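Long-range contact in nonsense-mediated mRNA decay protein 2 (Saccharomyces cerevisiae, PDB 4LUN), which takes part in the nonsense-mediated decay of mRNAs carrying premature stop codons and, through its C-terminus, interacts with the helicase Upf1, this chain being the N-terminal MIF4G domain of Upf2: residues 12-23 against 98-109. Sequence-based numbering, arbitrary orientation.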
loop_
_atom_site.group_PDB
_atom_site.type_symbol
_atom_site.label_atom_id
_atom_site.label_comp_id
_atom_site.label_asym_id
_atom_site.label_seq_id
_atom_site.Cartn_x
_atom_site.Cartn_y
_atom_site.Cartn_z
ATOM N N LEU A 12 -12.460 7.717 18.225
ATOM C CA LEU A 12 -12.044 9.109 18.293
ATOM C C LEU A 12 -11.950 9.748 16.911
ATOM O O LEU A 12 -12.387 10.872 16.712
ATOM C CB LEU A 12 -10.694 9.233 19.000
ATOM C CG LEU A 12 -10.669 8.928 20.498
ATOM C CD1 LEU A 12 -9.236 8.869 20.997
ATOM C CD2 LEU A 12 -11.452 9.977 21.273
ATOM N N ASN A 13 -11.372 9.030 15.951
ATOM C CA ASN A 13 -11.200 9.600 14.625
ATOM C C ASN A 13 -12.535 9.766 13.912
ATOM O O ASN A 13 -12.712 10.674 13.106
ATOM C CB ASN A 13 -10.213 8.752 13.808
ATOM C CG ASN A 13 -8.790 8.877 14.323
ATOM O OD1 ASN A 13 -8.419 9.912 14.879
ATOM N ND2 ASN A 13 -7.984 7.829 14.145
ATOM N N THR A 14 -13.481 8.883 14.218
ATOM C CA THR A 14 -14.793 8.946 13.596
ATOM C C THR A 14 -15.553 10.141 14.179
ATOM O O THR A 14 -16.220 10.886 13.461
ATOM C CB THR A 14 -15.578 7.640 13.810
ATOM O OG1 THR A 14 -14.908 6.553 13.144
ATOM C CG2 THR A 14 -16.996 7.772 13.262
ATOM N N ARG A 15 -15.420 10.343 15.483
ATOM C CA ARG A 15 -16.031 11.509 16.122
ATOM C C ARG A 15 -15.467 12.816 15.571
ATOM O O ARG A 15 -16.211 13.768 15.330
ATOM C CB ARG A 15 -15.880 11.436 17.643
ATOM C CG ARG A 15 -16.716 10.324 18.259
ATOM C CD ARG A 15 -17.089 10.623 19.693
ATOM N NE ARG A 15 -15.972 10.448 20.612
ATOM C CZ ARG A 15 -15.576 11.364 21.491
ATOM N NH1 ARG A 15 -16.203 12.530 21.566
ATOM N NH2 ARG A 15 -14.551 11.112 22.293
ATOM N N ALA A 16 -14.156 12.857 15.341
ATOM C CA ALA A 16 -13.537 14.038 14.751
ATOM C C ALA A 16 -14.059 14.305 13.340
ATOM O O ALA A 16 -14.321 15.456 12.987
ATOM C CB ALA A 16 -12.008 13.925 14.756
ATOM N N TRP A 17 -14.219 13.251 12.539
ATOM C CA TRP A 17 -14.804 13.413 11.217
ATOM C C TRP A 17 -16.222 13.957 11.358
ATOM O O TRP A 17 -16.703 14.677 10.488
ATOM C CB TRP A 17 -14.821 12.100 10.435
ATOM C CG TRP A 17 -13.597 11.867 9.570
ATOM C CD1 TRP A 17 -12.742 10.803 9.636
ATOM C CD2 TRP A 17 -13.120 12.699 8.494
ATOM N NE1 TRP A 17 -11.758 10.929 8.687
ATOM C CE2 TRP A 17 -11.966 12.072 7.975
ATOM C CE3 TRP A 17 -13.552 13.907 7.936
ATOM C CZ2 TRP A 17 -11.235 12.626 6.912
ATOM C CZ3 TRP A 17 -12.821 14.452 6.881
ATOM C CH2 TRP A 17 -11.675 13.810 6.384
ATOM N N ASN A 18 -16.879 13.597 12.458
ATOM C CA ASN A 18 -18.269 13.986 12.687
ATOM C C ASN A 18 -18.389 15.399 13.256
ATOM O O ASN A 18 -19.490 15.868 13.558
ATOM C CB ASN A 18 -18.971 12.972 13.595
ATOM C CG ASN A 18 -19.351 11.695 12.865
ATOM O OD1 ASN A 18 -19.483 11.680 11.637
ATOM N ND2 ASN A 18 -19.537 10.615 13.620
ATOM N N GLY A 19 -17.251 16.070 13.407
ATOM C CA GLY A 19 -17.228 17.470 13.776
ATOM C C GLY A 19 -17.003 17.731 15.251
ATOM O O GLY A 19 -17.056 18.876 15.699
ATOM N N GLU A 20 -16.756 16.678 16.021
ATOM C CA GLU A 20 -16.513 16.865 17.441
ATOM C C GLU A 20 -15.093 17.338 17.693
ATOM O O GLU A 20 -14.193 17.094 16.891
ATOM C CB GLU A 20 -16.740 15.573 18.209
ATOM C CG GLU A 20 -18.082 14.930 17.987
ATOM C CD GLU A 20 -18.331 13.822 18.982
ATOM O OE1 GLU A 20 -19.191 12.956 18.715
ATOM O OE2 GLU A 20 -17.658 13.823 20.035
ATOM N N GLU A 21 -14.901 18.027 18.814
ATOM C CA GLU A 21 -13.563 18.260 19.329
ATOM C C GLU A 21 -13.332 17.176 20.367
ATOM O O GLU A 21 -13.880 17.231 21.468
ATOM C CB GLU A 21 -13.447 19.643 19.975
ATOM C CG GLU A 21 -14.127 20.760 19.199
ATOM C CD GLU A 21 -13.496 21.016 17.845
ATOM O OE1 GLU A 21 -12.296 20.707 17.669
ATOM O OE2 GLU A 21 -14.204 21.530 16.953
ATOM N N VAL A 22 -12.545 16.169 20.010
ATOM C CA VAL A 22 -12.324 15.049 20.913
ATOM C C VAL A 22 -10.942 15.124 21.543
ATOM O O VAL A 22 -10.656 14.423 22.516
ATOM C CB VAL A 22 -12.483 13.697 20.187
ATOM C CG1 VAL A 22 -13.566 13.800 19.133
ATOM C CG2 VAL A 22 -11.166 13.276 19.552
ATOM N N PHE A 23 -10.084 15.974 20.982
ATOM C CA PHE A 23 -8.735 16.138 21.504
ATOM C C PHE A 23 -8.734 17.165 22.630
ATOM O O PHE A 23 -9.139 18.313 22.431
ATOM C CB PHE A 23 -7.762 16.557 20.400
ATOM C CG PHE A 23 -6.321 16.263 20.721
ATOM C CD1 PHE A 23 -5.681 15.166 20.159
ATOM C CD2 PHE A 23 -5.611 17.069 21.600
ATOM C CE1 PHE A 23 -4.357 14.888 20.456
ATOM C CE2 PHE A 23 -4.286 16.794 21.903
ATOM C CZ PHE A 23 -3.659 15.704 21.329
ATOM N N SER A 98 -3.311 10.518 13.816
ATOM C CA SER A 98 -4.581 10.491 14.544
ATOM C C SER A 98 -4.742 11.730 15.422
ATOM O O SER A 98 -5.824 12.309 15.479
ATOM C CB SER A 98 -4.714 9.226 15.393
ATOM O OG SER A 98 -4.834 8.077 14.573
ATOM N N GLY A 99 -3.667 12.128 16.097
ATOM C CA GLY A 99 -3.680 13.329 16.918
ATOM C C GLY A 99 -3.978 14.573 16.106
ATOM O O GLY A 99 -4.803 15.402 16.490
ATOM N N LEU A 100 -3.306 14.700 14.969
ATOM C CA LEU A 100 -3.501 15.846 14.098
ATOM C C LEU A 100 -4.914 15.850 13.540
ATOM O O LEU A 100 -5.540 16.900 13.450
ATOM C CB LEU A 100 -2.470 15.844 12.973
ATOM C CG LEU A 100 -1.095 16.360 13.388
ATOM C CD1 LEU A 100 -0.046 15.925 12.387
ATOM C CD2 LEU A 100 -1.133 17.880 13.509
ATOM N N HIS A 101 -5.415 14.674 13.171
ATOM C CA HIS A 101 -6.783 14.553 12.682
ATOM C C HIS A 101 -7.793 14.918 13.777
ATOM O O HIS A 101 -8.831 15.533 13.512
ATOM C CB HIS A 101 -7.043 13.126 12.156
ATOM C CG HIS A 101 -8.482 12.843 11.879
ATOM N ND1 HIS A 101 -9.162 13.399 10.816
ATOM C CD2 HIS A 101 -9.382 12.077 12.540
ATOM C CE1 HIS A 101 -10.413 12.984 10.831
ATOM N NE2 HIS A 101 -10.577 12.181 11.871
ATOM N N GLN A 102 -7.486 14.546 15.012
ATOM C CA GLN A 102 -8.399 14.823 16.119
ATOM C C GLN A 102 -8.417 16.312 16.463
ATOM O O GLN A 102 -9.447 16.847 16.887
ATOM C CB GLN A 102 -8.026 13.979 17.336
ATOM C CG GLN A 102 -8.404 12.511 17.163
ATOM C CD GLN A 102 -7.668 11.605 18.108
ATOM O OE1 GLN A 102 -7.194 12.040 19.154
ATOM N NE2 GLN A 102 -7.550 10.333 17.738
ATOM N N ARG A 103 -7.283 16.978 16.267
ATOM C CA ARG A 103 -7.194 18.419 16.516
ATOM C C ARG A 103 -7.882 19.231 15.421
ATOM O O ARG A 103 -8.608 20.191 15.710
ATOM C CB ARG A 103 -5.733 18.868 16.624
ATOM C CG ARG A 103 -5.098 18.756 18.008
ATOM C CD ARG A 103 -5.577 19.846 18.976
ATOM N NE ARG A 103 -5.564 21.193 18.397
ATOM C CZ ARG A 103 -4.555 22.058 18.497
ATOM N NH1 ARG A 103 -3.447 21.733 19.155
ATOM N NH2 ARG A 103 -4.651 23.257 17.931
ATOM N N PHE A 104 -7.664 18.842 14.166
ATOM C CA PHE A 104 -8.089 19.669 13.034
ATOM C C PHE A 104 -9.159 19.089 12.102
ATOM O O PHE A 104 -9.671 19.808 11.243
ATOM C CB PHE A 104 -6.875 20.108 12.210
ATOM C CG PHE A 104 -5.788 20.741 13.033
ATOM C CD1 PHE A 104 -5.983 21.981 13.628
ATOM C CD2 PHE A 104 -4.576 20.092 13.229
ATOM C CE1 PHE A 104 -4.988 22.560 14.397
ATOM C CE2 PHE A 104 -3.581 20.667 14.000
ATOM C CZ PHE A 104 -3.787 21.903 14.582
ATOM N N ASN A 105 -9.500 17.810 12.254
ATOM C CA ASN A 105 -10.442 17.170 11.325
ATOM C C ASN A 105 -10.063 17.378 9.847
ATOM O O ASN A 105 -8.893 17.356 9.486
ATOM C CB ASN A 105 -11.886 17.635 11.599
ATOM C CG ASN A 105 -12.916 16.959 10.702
ATOM O OD1 ASN A 105 -12.964 15.736 10.605
ATOM N ND2 ASN A 105 -13.688 17.767 9.976
ATOM N N GLY A 106 -11.074 17.638 9.024
ATOM C CA GLY A 106 -11.007 17.556 7.585
ATOM C C GLY A 106 -10.140 18.611 6.962
ATOM O O GLY A 106 -9.543 18.362 5.928
ATOM N N ARG A 107 -10.050 19.790 7.579
ATOM C CA ARG A 107 -9.181 20.814 7.010
ATOM C C ARG A 107 -7.705 20.391 7.033
ATOM O O ARG A 107 -6.903 20.928 6.279
ATOM C CB ARG A 107 -9.403 22.188 7.660
ATOM C CG ARG A 107 -9.154 22.246 9.148
ATOM C CD ARG A 107 -9.641 23.579 9.726
ATOM N NE ARG A 107 -9.128 23.788 11.078
ATOM C CZ ARG A 107 -9.742 23.376 12.183
ATOM N NH1 ARG A 107 -10.903 22.741 12.105
ATOM N NH2 ARG A 107 -9.198 23.603 13.372
ATOM N N PHE A 108 -7.359 19.411 7.873
ATOM C CA PHE A 108 -6.037 18.783 7.818
ATOM C C PHE A 108 -6.075 17.504 6.983
ATOM O O PHE A 108 -5.270 17.323 6.074
ATOM C CB PHE A 108 -5.522 18.460 9.223
ATOM C CG PHE A 108 -4.379 17.475 9.250
ATOM C CD1 PHE A 108 -3.080 17.886 9.003
ATOM C CD2 PHE A 108 -4.605 16.134 9.543
ATOM C CE1 PHE A 108 -2.030 16.983 9.033
ATOM C CE2 PHE A 108 -3.559 15.224 9.578
ATOM C CZ PHE A 108 -2.269 15.649 9.319
ATOM N N THR A 109 -7.015 16.621 7.301
ATOM C CA THR A 109 -7.032 15.279 6.695
ATOM C C THR A 109 -7.403 15.249 5.214
ATOM O O THR A 109 -6.837 14.460 4.439
ATOM C CB THR A 109 -7.921 14.314 7.515
ATOM O OG1 THR A 109 -7.547 14.413 8.897
ATOM C CG2 THR A 109 -7.742 12.874 7.046
HETATM O O HOH W 1 -10.373 18.218 18.957
#
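His101 reaches from helix 87-104 to the last turn of helix 3-17 and lodges between Asn13 and Trp17. A chi1 of 169° turns the imidazole away from its own backbone nitrogen and across the interface, where NE2 donates in the ring plane to a lone pair of Asn13 O at 2.9 Å. That carbonyl also accepts from Trp17 N, whereas His101 ND1 shares a hydrogen bond of 2.7 Å with Thr109 OG1; a ring with two nitrogens can thus be held at both. The edge of His101 meets the face of the Trp17 indole in a T-shaped pair, tilted to 52°, CE1 lying 3.3 Å from Trp17 NE1. Indole CZ2 rests on Thr109 CG2 and CZ3 on Gly106 CA, where a side chain would be cramped; Val155 O accepts from NE1. Were Trp17 replaced by an alanine, the edge of His101 would probably lose its aromatic face, Val155 O its donor, and a gap would open beside Gly106 and Thr109.

Asn13 suits its buried place because its amide both accepts and donates: OD1 takes Gln102 NE2 at 3.0 Å, approaching from above the carbonyl plane, while ND2 gives to Val153 O and to Ser98 OG, itself hydrogen-bonded to Val94 O. Small Ala16 lets its CA come within 5.4 Å of Gln102 CA. The helix ends in a Schellman motif at Gly19, whose positive phi would press a CB against the preceding carbonyl O. Beyond it, Phe23 folds back beneath Arg103 CG, a CH-pi contact 4.1 Å from the ring centroid.

Segments 12-17 and 98-104 run in roughly the same direction, their axes 8.6 Å apart and 31° off parallel; helix 3-17 thus packs on helices 87-104 and 106-116 of this all-helical domain, with helix 52-60 touching Phe23 through Leu60.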